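Long-range contacts in protein yahD a copper inducible hydrolase (PDB 3OG9), which is a copper-inducible alpha/beta hydrolase that binds D-malate in its pocket and probably acts as a hydrolase: residues Tyr60-Arg64 with Phe74-Leu79; Asn118-Gly123 with Glu139-Val145; Phe133-Gln137 with Asp160-Pro164; Lys150-Leu154 with Ala200-Trp204. One frame throughout, in Å; residues are numbered along the deposited sequence.

Contact 1 (Tyr60-Arg64 with Phe74-Leu79); sequences YFKLR and FDLESL. With MLT (D-malate), chain C.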
loop_
_atom_site.group_PDB
_atom_site.type_symbol
_atom_site.label_atom_id
_atom_site.label_comp_id
_atom_site.label_asym_id
_atom_site.label_seq_id
_atom_site.Cartn_x
_atom_site.Cartn_y
_atom_site.Cartn_z
ATOM N N TYR A 60 3.734 10.279 -0.974
ATOM C CA TYR A 60 4.324 9.803 0.288
ATOM C C TYR A 60 5.814 10.033 0.441
ATOM O O TYR A 60 6.323 10.013 1.561
ATOM C CB TYR A 60 4.005 8.329 0.519
ATOM C CG TYR A 60 2.565 8.148 0.873
ATOM C CD1 TYR A 60 2.115 8.354 2.181
ATOM C CD2 TYR A 60 1.617 7.849 -0.135
ATOM C CE1 TYR A 60 0.761 8.230 2.490
ATOM C CE2 TYR A 60 0.261 7.715 0.182
ATOM C CZ TYR A 60 -0.148 7.888 1.479
ATOM O OH TYR A 60 -1.490 7.765 1.782
ATOM N N PHE A 61 6.527 10.250 -0.656
ATOM C CA PHE A 61 7.989 10.476 -0.584
ATOM C C PHE A 61 8.429 11.172 -1.861
ATOM O O PHE A 61 7.689 11.207 -2.842
ATOM C CB PHE A 61 8.773 9.147 -0.336
ATOM C CG PHE A 61 8.705 8.194 -1.482
ATOM C CD1 PHE A 61 9.613 8.292 -2.543
ATOM C CD2 PHE A 61 7.691 7.253 -1.553
ATOM C CE1 PHE A 61 9.535 7.447 -3.645
ATOM C CE2 PHE A 61 7.602 6.386 -2.674
ATOM C CZ PHE A 61 8.546 6.479 -3.718
ATOM N N LYS A 62 9.603 11.785 -1.821
ATOM C CA LYS A 62 10.053 12.651 -2.922
ATOM C C LYS A 62 10.597 11.856 -4.101
ATOM O O LYS A 62 11.101 10.736 -3.930
ATOM C CB LYS A 62 11.147 13.585 -2.411
ATOM C CG LYS A 62 10.622 14.663 -1.486
ATOM C CD LYS A 62 11.771 15.333 -0.723
ATOM C CE LYS A 62 12.286 16.565 -1.437
ATOM N NZ LYS A 62 13.094 16.278 -2.650
ATOM N N LEU A 63 10.498 12.456 -5.290
ATOM C CA LEU A 63 11.143 11.989 -6.500
ATOM C C LEU A 63 12.415 12.798 -6.681
ATOM O O LEU A 63 12.614 13.804 -5.972
ATOM C CB LEU A 63 10.243 12.217 -7.726
ATOM C CG LEU A 63 8.962 11.345 -7.706
ATOM C CD1 LEU A 63 8.075 11.649 -8.901
ATOM C CD2 LEU A 63 9.294 9.829 -7.621
ATOM N N ARG A 64 13.235 12.391 -7.650
ATOM C CA ARG A 64 14.544 13.030 -7.880
ATOM C C ARG A 64 14.655 14.211 -8.898
ATOM O O ARG A 64 15.747 14.706 -9.118
ATOM C CB ARG A 64 15.680 11.977 -8.014
ATOM C CG ARG A 64 15.936 11.145 -6.747
ATOM C CD ARG A 64 17.352 10.535 -6.832
ATOM N NE ARG A 64 17.558 9.419 -5.890
ATOM C CZ ARG A 64 17.910 9.565 -4.621
ATOM N NH1 ARG A 64 18.073 10.786 -4.105
ATOM N NH2 ARG A 64 18.094 8.470 -3.855
ATOM N N PHE A 74 13.491 7.529 -7.356
ATOM C CA PHE A 74 12.918 7.460 -6.000
ATOM C C PHE A 74 13.966 7.936 -5.005
ATOM O O PHE A 74 15.069 7.362 -4.921
ATOM C CB PHE A 74 12.438 6.039 -5.682
ATOM C CG PHE A 74 11.478 5.462 -6.702
ATOM C CD1 PHE A 74 10.511 6.261 -7.310
ATOM C CD2 PHE A 74 11.475 4.084 -6.974
ATOM C CE1 PHE A 74 9.603 5.708 -8.246
ATOM C CE2 PHE A 74 10.580 3.527 -7.904
ATOM C CZ PHE A 74 9.643 4.336 -8.548
ATOM N N ASP A 75 13.639 8.989 -4.267
ATOM C CA ASP A 75 14.531 9.496 -3.207
ATOM C C ASP A 75 14.463 8.596 -1.949
ATOM O O ASP A 75 13.535 8.673 -1.117
ATOM C CB ASP A 75 14.216 10.961 -2.924
ATOM C CG ASP A 75 15.102 11.570 -1.851
ATOM O OD1 ASP A 75 15.763 10.811 -1.112
ATOM O OD2 ASP A 75 15.104 12.822 -1.739
ATOM N N LEU A 76 15.450 7.717 -1.832
ATOM C CA LEU A 76 15.460 6.716 -0.782
ATOM C C LEU A 76 15.655 7.296 0.610
ATOM O O LEU A 76 15.141 6.730 1.585
ATOM C CB LEU A 76 16.492 5.622 -1.084
ATOM C CG LEU A 76 16.287 4.911 -2.432
ATOM C CD1 LEU A 76 17.338 3.832 -2.624
ATOM C CD2 LEU A 76 14.862 4.352 -2.619
ATOM N N GLU A 77 16.362 8.418 0.726
ATOM C CA GLU A 77 16.419 9.096 2.026
ATOM C C GLU A 77 15.034 9.587 2.457
ATOM O O GLU A 77 14.634 9.402 3.617
ATOM C CB GLU A 77 17.447 10.225 2.031
ATOM C CG GLU A 77 18.893 9.692 2.177
ATOM C CD GLU A 77 19.945 10.793 2.411
ATOM O OE1 GLU A 77 19.583 11.968 2.652
ATOM O OE2 GLU A 77 21.147 10.463 2.349
ATOM N N SER A 78 14.307 10.191 1.519
ATOM C CA SER A 78 12.940 10.636 1.773
ATOM C C SER A 78 12.064 9.446 2.092
ATOM O O SER A 78 11.296 9.508 3.046
ATOM C CB SER A 78 12.367 11.410 0.586
ATOM O OG SER A 78 11.016 11.802 0.794
ATOM N N LEU A 79 12.171 8.386 1.291
ATOM C CA LEU A 79 11.383 7.173 1.516
ATOM C C LEU A 79 11.605 6.699 2.929
ATOM O O LEU A 79 10.668 6.372 3.645
ATOM C CB LEU A 79 11.723 6.068 0.484
ATOM C CG LEU A 79 11.074 4.690 0.688
ATOM C CD1 LEU A 79 9.551 4.784 0.580
ATOM C CD2 LEU A 79 11.671 3.617 -0.241
HETATM C C1 MLT C . 5.931 5.987 -6.915
HETATM O O1 MLT C . 6.397 7.148 -6.762
HETATM O O2 MLT C . 5.555 5.316 -5.923
HETATM C C2 MLT C . 5.843 5.379 -8.298
HETATM O O3 MLT C . 6.391 6.234 -9.285
HETATM C C3 MLT C . 4.408 4.990 -8.654
HETATM C C4 MLT C . 3.485 6.175 -8.812
HETATM O O4 MLT C . 2.604 6.099 -9.695
HETATM O O5 MLT C . 3.535 7.214 -8.102
HETATM O O HOH W 1 15.116 14.270 -4.073
HETATM O O HOH W 2 18.351 11.367 -1.342
#
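F74 opens the second segment beside L63, to which a single backbone bridge joins it (CA-CA 4.9 Å). The edge of the F61 ring points at the face of the F74 ring in an offset edge-to-face pair, centroids 5.9 Å apart and planes at 86°; L63 CD2 meets F74 CD1 at 3.8 Å. Both phenylalanines line the D-malate pocket, F74 CE1 lying 3.4 Å from MLT O3 and F61 CZ 3.8 Å from MLT O1. At D75 the backbone N donates to K62 O (3.1 Å), and the side chain N-caps helix 76-97, which packs beside the alpha/beta-hydrolase sheet: D75 OD1 accepts from S78 N at 3.1 Å. Water 2 links D75 OD1 to R64 NH1, while water 1 joins D75 OD2 to L63 O. Within the first turn, S78 OG accepts from K62 N at 3.0 Å. L79 CD1 sits over a face of the F61 ring, 4.2 Å from its centroid, in a CH-pi contact.

Contact 2 (Asn118-Gly123 with Glu139-Val145); sequences NMFLRG and EDFEQTV
The carboxylate of E139 is the polar centre. R122 forms a salt bridge with it: R122 NH2 donates to E139 OE1 at 3.0 Å and R122 NE to E139 OE2 at 3.0 Å. N118 ND2 adds a hydrogen bond to E139 OE2 (3.0 Å), and water 3 donates to both N118 OD1 and E139 OE2. R122 reaches back because chi1 and chi2 are both m and the rest is extended, whereas E139 is p, t. The guanidinium then lies flat on F141 (chi1 p), R122 CZ 3.8 Å from the F141 ring centroid and the planes at 2°, a stacked cation-pi pair. N118 and R122 are four residues apart (R122 N donates to N118 O at 2.8 Å) near the end of helix 111-121, which follows what is probably the nucleophile elbow, as in alpha/beta hydrolases. A Schellman motif finishes the helix at G123 (phi 69°, psi 28°), with G123 N bonded to F120 O at 3.1 Å. Segment 139-145 is extended from E139 to Q143 and broken at T144 (psi 33°), with CA-CA distances of 6.3 Å for R122-Q143 and 5.9 Å for G123-V145. Water 4 joins L121 O to T144 N. L121 CB touches F141 CZ at 3.9 Å, and V145 CG1 lies 3.4 Å from G123 CA, where a side chain would collide.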
loop_
_atom_site.group_PDB
_atom_site.type_symbol
_atom_site.label_atom_id
_atom_site.label_comp_id
_atom_site.label_asym_id
_atom_site.label_seq_id
_atom_site.Cartn_x
_atom_site.Cartn_y
_atom_site.Cartn_z
ATOM N N ASN A 118 6.797 -1.464 0.892
ATOM C CA ASN A 118 8.136 -1.209 1.411
ATOM C C ASN A 118 8.225 -1.290 2.950
ATOM O O ASN A 118 9.143 -1.920 3.479
ATOM C CB ASN A 118 8.651 0.133 0.879
ATOM C CG ASN A 118 10.112 0.380 1.244
ATOM O OD1 ASN A 118 10.405 0.993 2.266
ATOM N ND2 ASN A 118 11.027 -0.106 0.407
ATOM N N MET A 119 7.270 -0.674 3.657
ATOM C CA MET A 119 7.187 -0.769 5.122
ATOM C C MET A 119 7.098 -2.218 5.617
ATOM O O MET A 119 7.729 -2.578 6.616
ATOM C CB MET A 119 5.983 0.009 5.630
ATOM C CG MET A 119 6.246 1.525 5.597
ATOM S SD MET A 119 4.905 2.526 6.265
ATOM C CE MET A 119 3.498 1.897 5.379
ATOM N N PHE A 120 6.323 -3.018 4.901
ATOM C CA PHE A 120 6.067 -4.428 5.242
ATOM C C PHE A 120 7.383 -5.189 5.105
ATOM O O PHE A 120 7.809 -5.925 6.032
ATOM C CB PHE A 120 5.064 -4.964 4.227
ATOM C CG PHE A 120 4.411 -6.264 4.610
ATOM C CD1 PHE A 120 3.884 -6.447 5.886
ATOM C CD2 PHE A 120 4.269 -7.272 3.671
ATOM C CE1 PHE A 120 3.228 -7.646 6.242
ATOM C CE2 PHE A 120 3.612 -8.468 4.005
ATOM C CZ PHE A 120 3.086 -8.643 5.305
ATOM N N LEU A 121 8.029 -5.001 3.956
ATOM C CA LEU A 121 9.276 -5.703 3.632
ATOM C C LEU A 121 10.465 -5.250 4.497
ATOM O O LEU A 121 11.395 -6.030 4.741
ATOM C CB LEU A 121 9.597 -5.542 2.141
ATOM C CG LEU A 121 8.764 -6.431 1.222
ATOM C CD1 LEU A 121 8.846 -5.976 -0.214
ATOM C CD2 LEU A 121 9.216 -7.880 1.332
ATOM N N ARG A 122 10.435 -3.996 4.943
ATOM C CA ARG A 122 11.451 -3.466 5.832
ATOM C C ARG A 122 11.160 -3.820 7.279
ATOM O O ARG A 122 11.978 -3.498 8.148
ATOM C CB ARG A 122 11.517 -1.933 5.708
ATOM C CG ARG A 122 12.235 -1.405 4.452
ATOM C CD ARG A 122 13.730 -1.507 4.635
ATOM N NE ARG A 122 14.531 -0.908 3.575
ATOM C CZ ARG A 122 15.856 -0.865 3.611
ATOM N NH1 ARG A 122 16.500 -1.390 4.645
ATOM N NH2 ARG A 122 16.548 -0.308 2.631
ATOM N N GLY A 123 9.983 -4.402 7.552
ATOM C CA GLY A 123 9.560 -4.734 8.932
ATOM C C GLY A 123 9.244 -3.535 9.824
ATOM O O GLY A 123 9.368 -3.612 11.049
ATOM N N GLU A 139 13.086 -0.219 -3.978
ATOM C CA GLU A 139 14.504 -0.382 -3.732
ATOM C C GLU A 139 14.853 -1.869 -3.562
ATOM O O GLU A 139 14.003 -2.692 -3.181
ATOM C CB GLU A 139 14.931 0.430 -2.485
ATOM C CG GLU A 139 13.999 0.210 -1.296
ATOM C CD GLU A 139 14.600 0.620 0.048
ATOM O OE1 GLU A 139 15.824 0.987 0.072
ATOM O OE2 GLU A 139 13.846 0.546 1.070
ATOM N N ASP A 140 16.104 -2.212 -3.847
ATOM C CA ASP A 140 16.599 -3.560 -3.577
ATOM C C ASP A 140 17.425 -3.480 -2.289
ATOM O O ASP A 140 18.254 -2.571 -2.138
ATOM C CB ASP A 140 17.445 -4.045 -4.753
ATOM C CG ASP A 140 17.752 -5.545 -4.690
ATOM O OD1 ASP A 140 17.141 -6.270 -3.868
ATOM O OD2 ASP A 140 18.608 -6.004 -5.476
ATOM N N PHE A 141 17.178 -4.397 -1.352
ATOM C CA PHE A 141 17.892 -4.433 -0.069
ATOM C C PHE A 141 17.848 -5.834 0.536
ATOM O O PHE A 141 17.178 -6.702 0.006
ATOM C CB PHE A 141 17.323 -3.404 0.925
ATOM C CG PHE A 141 15.838 -3.560 1.193
ATOM C CD1 PHE A 141 15.390 -4.183 2.363
ATOM C CD2 PHE A 141 14.889 -3.067 0.284
ATOM C CE1 PHE A 141 14.020 -4.332 2.620
ATOM C CE2 PHE A 141 13.513 -3.209 0.535
ATOM C CZ PHE A 141 13.082 -3.845 1.694
ATOM N N GLU A 142 18.577 -6.037 1.636
ATOM C CA GLU A 142 18.525 -7.294 2.399
ATOM C C GLU A 142 17.348 -7.270 3.375
ATOM O O GLU A 142 17.372 -6.539 4.384
ATOM C CB GLU A 142 19.845 -7.543 3.147
ATOM C CG GLU A 142 19.948 -8.944 3.772
ATOM C CD GLU A 142 21.109 -9.075 4.751
ATOM O OE1 GLU A 142 22.228 -8.668 4.383
ATOM O OE2 GLU A 142 20.907 -9.585 5.886
ATOM N N GLN A 143 16.309 -8.039 3.047
ATOM C CA GLN A 143 15.126 -8.184 3.906
ATOM C C GLN A 143 15.465 -9.148 5.028
ATOM O O GLN A 143 15.785 -10.296 4.766
ATOM C CB GLN A 143 13.935 -8.781 3.142
ATOM C CG GLN A 143 13.155 -7.837 2.233
ATOM C CD GLN A 143 13.720 -7.784 0.825
ATOM O OE1 GLN A 143 14.350 -8.738 0.363
ATOM N NE2 GLN A 143 13.494 -6.675 0.134
ATOM N N THR A 144 15.393 -8.676 6.270
ATOM C CA THR A 144 15.525 -9.547 7.438
ATOM C C THR A 144 14.149 -9.724 8.064
ATOM O O THR A 144 14.028 -9.777 9.305
ATOM C CB THR A 144 16.456 -8.952 8.530
ATOM O OG1 THR A 144 15.855 -7.769 9.087
ATOM C CG2 THR A 144 17.868 -8.632 7.966
ATOM N N VAL A 145 13.111 -9.722 7.224
ATOM C CA VAL A 145 11.770 -10.047 7.691
ATOM C C VAL A 145 11.413 -11.453 7.296
ATOM O O VAL A 145 11.776 -11.939 6.238
ATOM C CB VAL A 145 10.646 -9.096 7.177
ATOM C CG1 VAL A 145 10.655 -7.799 7.941
ATOM C CG2 VAL A 145 10.730 -8.883 5.667
HETATM O O HOH W 3 12.759 2.467 3.086
HETATM O O HOH W 4 13.851 -6.339 6.455
#

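Contact 3 (Phe133-Gln137 with Asp160-Pro164); sequences FHGMQ and DMIVP
Two loops at the C-terminal ends of the alpha/beta-hydrolase sheet strands meet here: segment 133-137 leaves strand 129-133, whereas the 160-164 loop comes after strand 151-156. The second carries D160, whose OD2 is hydrogen-bonded to H191 ND1, consistent with the acid of a Ser-His-Asp triad completed by S110. Beyond F133 neither segment is regular, and the closest CA pair, M136-V163, is 6.3 Å apart. H134 turns the chain with positive phi and psi (54°, 48°); G135 and M136 then run extended.

No direct hydrogen bond crosses between the segments. Water 5 supplies the polar link, 2.8 Å from H134 ND1 and donating to D160 OD2 at 2.6 Å; the other ring nitrogen, H134 NE2, is hydrogen-bonded to E197. Within its own loop D160 (chi1 t) forms an Asx turn: D160 OD1 accepts from I162 N at 2.7 Å and weakly from V163 N at 3.3 Å.

Van der Waals packing supplies the rest. V163, with chi1 t, directs its CA-to-CB bond toward the 133-137 segment and places CG1 3.8 Å from G135 O. M136 belongs to the D-malate pocket; its p, t, m side chain brings CE to 3.6 Å from I162 O and 4.2 Å from P164 CD. The M136 and V163 side chains approach most closely at M136 CB and V163 CG2, 4.0 Å apart.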
loop_
_atom_site.group_PDB
_atom_site.type_symbol
_atom_site.label_atom_id
_atom_site.label_comp_id
_atom_site.label_asym_id
_atom_site.label_seq_id
_atom_site.Cartn_x
_atom_site.Cartn_y
_atom_site.Cartn_z
ATOM N N PHE A 133 -2.698 -2.281 -5.222
ATOM C CA PHE A 133 -3.068 -2.087 -6.629
ATOM C C PHE A 133 -1.996 -1.345 -7.385
ATOM O O PHE A 133 -1.643 -0.211 -7.027
ATOM C CB PHE A 133 -4.393 -1.349 -6.761
ATOM C CG PHE A 133 -5.562 -2.045 -6.081
ATOM C CD1 PHE A 133 -6.078 -3.239 -6.584
ATOM C CD2 PHE A 133 -6.172 -1.480 -4.951
ATOM C CE1 PHE A 133 -7.184 -3.882 -5.946
ATOM C CE2 PHE A 133 -7.276 -2.118 -4.315
ATOM C CZ PHE A 133 -7.773 -3.304 -4.810
ATOM N N HIS A 134 -1.468 -1.997 -8.417
ATOM C CA HIS A 134 -0.425 -1.431 -9.278
ATOM C C HIS A 134 0.807 -0.943 -8.520
ATOM O O HIS A 134 1.328 0.167 -8.762
ATOM C CB HIS A 134 -1.033 -0.362 -10.206
ATOM C CG HIS A 134 -2.139 -0.926 -11.025
ATOM N ND1 HIS A 134 -1.906 -1.843 -12.023
ATOM C CD2 HIS A 134 -3.483 -0.819 -10.911
ATOM C CE1 HIS A 134 -3.063 -2.262 -12.509
ATOM N NE2 HIS A 134 -4.033 -1.649 -11.856
ATOM N N GLY A 135 1.280 -1.819 -7.632
ATOM C CA GLY A 135 2.483 -1.586 -6.867
ATOM C C GLY A 135 3.747 -2.042 -7.602
ATOM O O GLY A 135 3.702 -2.719 -8.664
ATOM N N MET A 136 4.894 -1.699 -7.006
ATOM C CA MET A 136 6.181 -2.007 -7.581
ATOM C C MET A 136 7.237 -2.045 -6.508
ATOM O O MET A 136 6.999 -1.607 -5.386
ATOM C CB MET A 136 6.549 -0.933 -8.609
ATOM C CG MET A 136 6.860 0.463 -8.002
ATOM S SD MET A 136 6.827 1.728 -9.286
ATOM C CE MET A 136 7.995 1.050 -10.406
ATOM N N GLN A 137 8.420 -2.563 -6.864
ATOM C CA GLN A 137 9.576 -2.474 -5.973
ATOM C C GLN A 137 10.191 -1.052 -6.018
ATOM O O GLN A 137 10.501 -0.556 -7.096
ATOM C CB GLN A 137 10.610 -3.542 -6.379
ATOM C CG GLN A 137 11.789 -3.589 -5.449
ATOM C CD GLN A 137 12.933 -4.368 -5.986
ATOM O OE1 GLN A 137 13.541 -3.993 -7.005
ATOM N NE2 GLN A 137 13.262 -5.462 -5.304
ATOM N N ASP A 160 1.114 -1.439 -18.335
ATOM C CA ASP A 160 1.459 -0.371 -17.412
ATOM C C ASP A 160 2.840 0.176 -17.745
ATOM O O ASP A 160 3.846 -0.490 -17.513
ATOM C CB ASP A 160 1.417 -0.903 -15.974
ATOM C CG ASP A 160 1.521 0.185 -14.941
ATOM O OD1 ASP A 160 2.013 1.279 -15.274
ATOM O OD2 ASP A 160 1.161 -0.073 -13.784
ATOM N N MET A 161 2.897 1.400 -18.277
ATOM C CA MET A 161 4.173 2.025 -18.626
ATOM C C MET A 161 4.996 2.297 -17.358
ATOM O O MET A 161 6.228 2.364 -17.404
ATOM N N ILE A 162 4.318 2.436 -16.226
ATOM C CA ILE A 162 4.964 2.870 -14.998
ATOM C C ILE A 162 5.672 1.738 -14.263
ATOM O O ILE A 162 6.705 1.966 -13.615
ATOM C CB ILE A 162 3.964 3.672 -14.093
ATOM C CG1 ILE A 162 3.507 4.905 -14.878
ATOM C CG2 ILE A 162 4.608 4.058 -12.739
ATOM C CD1 ILE A 162 2.346 5.630 -14.329
ATOM N N VAL A 163 5.132 0.522 -14.363
ATOM C CA VAL A 163 5.714 -0.604 -13.667
ATOM C C VAL A 163 6.293 -1.577 -14.704
ATOM O O VAL A 163 5.542 -2.279 -15.371
ATOM C CB VAL A 163 4.680 -1.333 -12.754
ATOM C CG1 VAL A 163 5.286 -2.596 -12.096
ATOM C CG2 VAL A 163 4.099 -0.367 -11.705
ATOM N N PRO A 164 7.626 -1.619 -14.828
ATOM C CA PRO A 164 8.303 -2.597 -15.666
ATOM C C PRO A 164 8.022 -4.026 -15.202
ATOM O O PRO A 164 7.957 -4.290 -13.986
ATOM C CB PRO A 164 9.789 -2.293 -15.432
ATOM C CG PRO A 164 9.826 -0.866 -14.992
ATOM C CD PRO A 164 8.584 -0.713 -14.156
HETATM O O HOH W 5 0.740 -2.463 -12.868
#

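Contact 4 (Lys150-Leu154 with Ala200-Trp204); sequences KHVFL and AAKKW. Unlike the reference sequence in segment 200-204: K202 (reference Asn).
F153 and W204 carry most of this strand-helix packing, in which the C-terminal helix 195-208 covers one face of the alpha/beta-hydrolase sheet over strand 151-156. The short axes of 151-154 and 200-204 run nearly antiparallel, at 166°, and approach to 9.7 Å; the closest CA pair is F153-A201 at 6.9 Å. The segments share no direct hydrogen bond.

F153 sits in extended backbone with its CA-to-CB bond toward the helix and chi1 t, which carries the ring across to the alanines. A201 CB stands over a face of the F153 ring, 4.0 Å from its centroid, while A200 CB is 3.9 Å from F153 CZ. The small residues let the aromatic ring come close to the helix backbone, with F153 CZ 3.7 Å from A201 N.

W204 lies one turn on, its N bonded to A200 O at 2.9 Å. With chi1 t and chi2 82°, the W204 indole reaches back to the strand and receives F153 CB over its six-membered ring, 3.7 Å from the centroid. The F153 ring and the five-membered ring meet obliquely, centroids 5.5 Å apart and planes at 53°. The indole edge faces the strand backbone, W204 CZ2 being 3.5 Å from V152 N. At the margin water 6 lies 2.8 Å from H151 ND1 while accepting from W204 NE1 at 3.1 Å.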
loop_
_atom_site.group_PDB
_atom_site.type_symbol
_atom_site.label_atom_id
_atom_site.label_comp_id
_atom_site.label_asym_id
_atom_site.label_seq_id
_atom_site.Cartn_x
_atom_site.Cartn_y
_atom_site.Cartn_z
ATOM N N LYS A 150 1.871 -14.739 5.939
ATOM C CA LYS A 150 1.133 -13.571 5.468
ATOM C C LYS A 150 0.527 -13.765 4.079
ATOM O O LYS A 150 1.072 -14.511 3.247
ATOM C CB LYS A 150 2.056 -12.332 5.461
ATOM C CG LYS A 150 2.716 -12.044 6.815
ATOM C CD LYS A 150 1.721 -11.641 7.854
ATOM C CE LYS A 150 2.458 -11.011 9.043
ATOM N NZ LYS A 150 1.430 -10.522 9.952
ATOM N N HIS A 151 -0.607 -13.106 3.847
ATOM C CA HIS A 151 -1.304 -13.166 2.575
ATOM C C HIS A 151 -1.331 -11.772 1.972
ATOM O O HIS A 151 -1.579 -10.781 2.663
ATOM C CB HIS A 151 -2.718 -13.693 2.773
ATOM C CG HIS A 151 -2.778 -15.183 2.915
ATOM N ND1 HIS A 151 -2.962 -16.017 1.834
ATOM C CD2 HIS A 151 -2.674 -15.987 4.000
ATOM C CE1 HIS A 151 -2.958 -17.274 2.245
ATOM N NE2 HIS A 151 -2.769 -17.283 3.549
ATOM N N VAL A 152 -1.026 -11.688 0.685
ATOM C CA VAL A 152 -0.859 -10.389 0.043
ATOM C C VAL A 152 -1.490 -10.487 -1.347
ATOM O O VAL A 152 -1.267 -11.484 -2.056
ATOM C CB VAL A 152 0.665 -10.014 -0.089
ATOM C CG1 VAL A 152 0.850 -8.798 -1.034
ATOM C CG2 VAL A 152 1.252 -9.678 1.305
ATOM N N PHE A 153 -2.280 -9.483 -1.716
ATOM C CA PHE A 153 -2.915 -9.393 -3.059
ATOM C C PHE A 153 -2.210 -8.289 -3.856
ATOM O O PHE A 153 -2.007 -7.190 -3.308
ATOM C CB PHE A 153 -4.399 -8.985 -2.880
ATOM C CG PHE A 153 -5.165 -8.798 -4.199
ATOM C CD1 PHE A 153 -5.933 -9.830 -4.720
ATOM C CD2 PHE A 153 -5.137 -7.583 -4.865
ATOM C CE1 PHE A 153 -6.652 -9.647 -5.924
ATOM C CE2 PHE A 153 -5.848 -7.374 -6.079
ATOM C CZ PHE A 153 -6.584 -8.424 -6.610
ATOM N N LEU A 154 -1.810 -8.587 -5.107
ATOM C CA LEU A 154 -1.141 -7.626 -5.971
ATOM C C LEU A 154 -1.815 -7.603 -7.307
ATOM O O LEU A 154 -2.107 -8.670 -7.881
ATOM C CB LEU A 154 0.332 -8.009 -6.231
ATOM C CG LEU A 154 1.237 -8.220 -5.028
ATOM C CD1 LEU A 154 2.600 -8.798 -5.466
ATOM C CD2 LEU A 154 1.455 -6.924 -4.248
ATOM N N ALA A 200 -11.947 -8.351 -7.567
ATOM C CA ALA A 200 -11.039 -9.474 -7.363
ATOM C C ALA A 200 -10.470 -9.440 -5.932
ATOM O O ALA A 200 -10.352 -10.474 -5.243
ATOM C CB ALA A 200 -9.930 -9.459 -8.394
ATOM N N ALA A 201 -10.138 -8.230 -5.471
ATOM C CA ALA A 201 -9.591 -8.052 -4.106
ATOM C C ALA A 201 -10.655 -8.327 -3.039
ATOM O O ALA A 201 -10.392 -9.015 -2.028
ATOM C CB ALA A 201 -9.030 -6.642 -3.958
ATOM N N LYS A 202 -11.875 -7.831 -3.283
ATOM C CA LYS A 202 -13.056 -8.150 -2.460
ATOM C C LYS A 202 -13.252 -9.668 -2.313
ATOM O O LYS A 202 -13.431 -10.214 -1.209
ATOM C CB LYS A 202 -14.310 -7.519 -3.106
ATOM C CG LYS A 202 -15.626 -7.700 -2.311
ATOM C CD LYS A 202 -16.803 -7.035 -3.040
ATOM C CE LYS A 202 -18.138 -7.255 -2.283
ATOM N NZ LYS A 202 -18.173 -6.587 -0.931
ATOM N N LYS A 203 -13.208 -10.360 -3.433
ATOM C CA LYS A 203 -13.361 -11.815 -3.417
ATOM C C LYS A 203 -12.214 -12.488 -2.668
ATOM O O LYS A 203 -12.419 -13.381 -1.828
ATOM C CB LYS A 203 -13.480 -12.335 -4.842
ATOM C CG LYS A 203 -13.616 -13.859 -4.977
ATOM C CD LYS A 203 -14.017 -14.169 -6.433
ATOM C CE LYS A 203 -13.457 -15.476 -6.934
ATOM N NZ LYS A 203 -13.597 -16.546 -5.913
ATOM N N TRP A 204 -10.999 -12.062 -2.964
ATOM C CA TRP A 204 -9.814 -12.587 -2.282
ATOM C C TRP A 204 -9.900 -12.388 -0.770
ATOM O O TRP A 204 -9.642 -13.327 -0.006
ATOM C CB TRP A 204 -8.569 -11.903 -2.812
ATOM C CG TRP A 204 -7.287 -12.282 -2.117
ATOM C CD1 TRP A 204 -6.522 -13.384 -2.359
ATOM C CD2 TRP A 204 -6.605 -11.531 -1.104
ATOM N NE1 TRP A 204 -5.395 -13.368 -1.566
ATOM C CE2 TRP A 204 -5.418 -12.243 -0.783
ATOM C CE3 TRP A 204 -6.875 -10.332 -0.436
ATOM C CZ2 TRP A 204 -4.512 -11.799 0.176
ATOM C CZ3 TRP A 204 -5.935 -9.870 0.531
ATOM C CH2 TRP A 204 -4.768 -10.594 0.797
HETATM O O HOH W 6 -2.865 -14.989 -0.766
#

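How the contacts relate
From the N terminus, contact 1 comes first, closing a short loop that leads into helix 76-97 before any other contact opens. Contact 2 then joins the end of helix 111-121 to the loop beyond strand 129-133. Contact 3 opens within that span and closes after strand 151-156, so contacts 2 and 3 cross; contact 4 starts inside contact 3 and crosses it too, bringing the C-terminal helix onto the sheet. Direct packing connects neighbours: L79 meets N118 between contacts 1 and 2, F74 meets M136 at the malate pocket, F120 touches V152, and F133 touches both F153 and A201. Contacts 1 and 4 lie about 27 Å apart between centres, on opposite sides of the chain's centre.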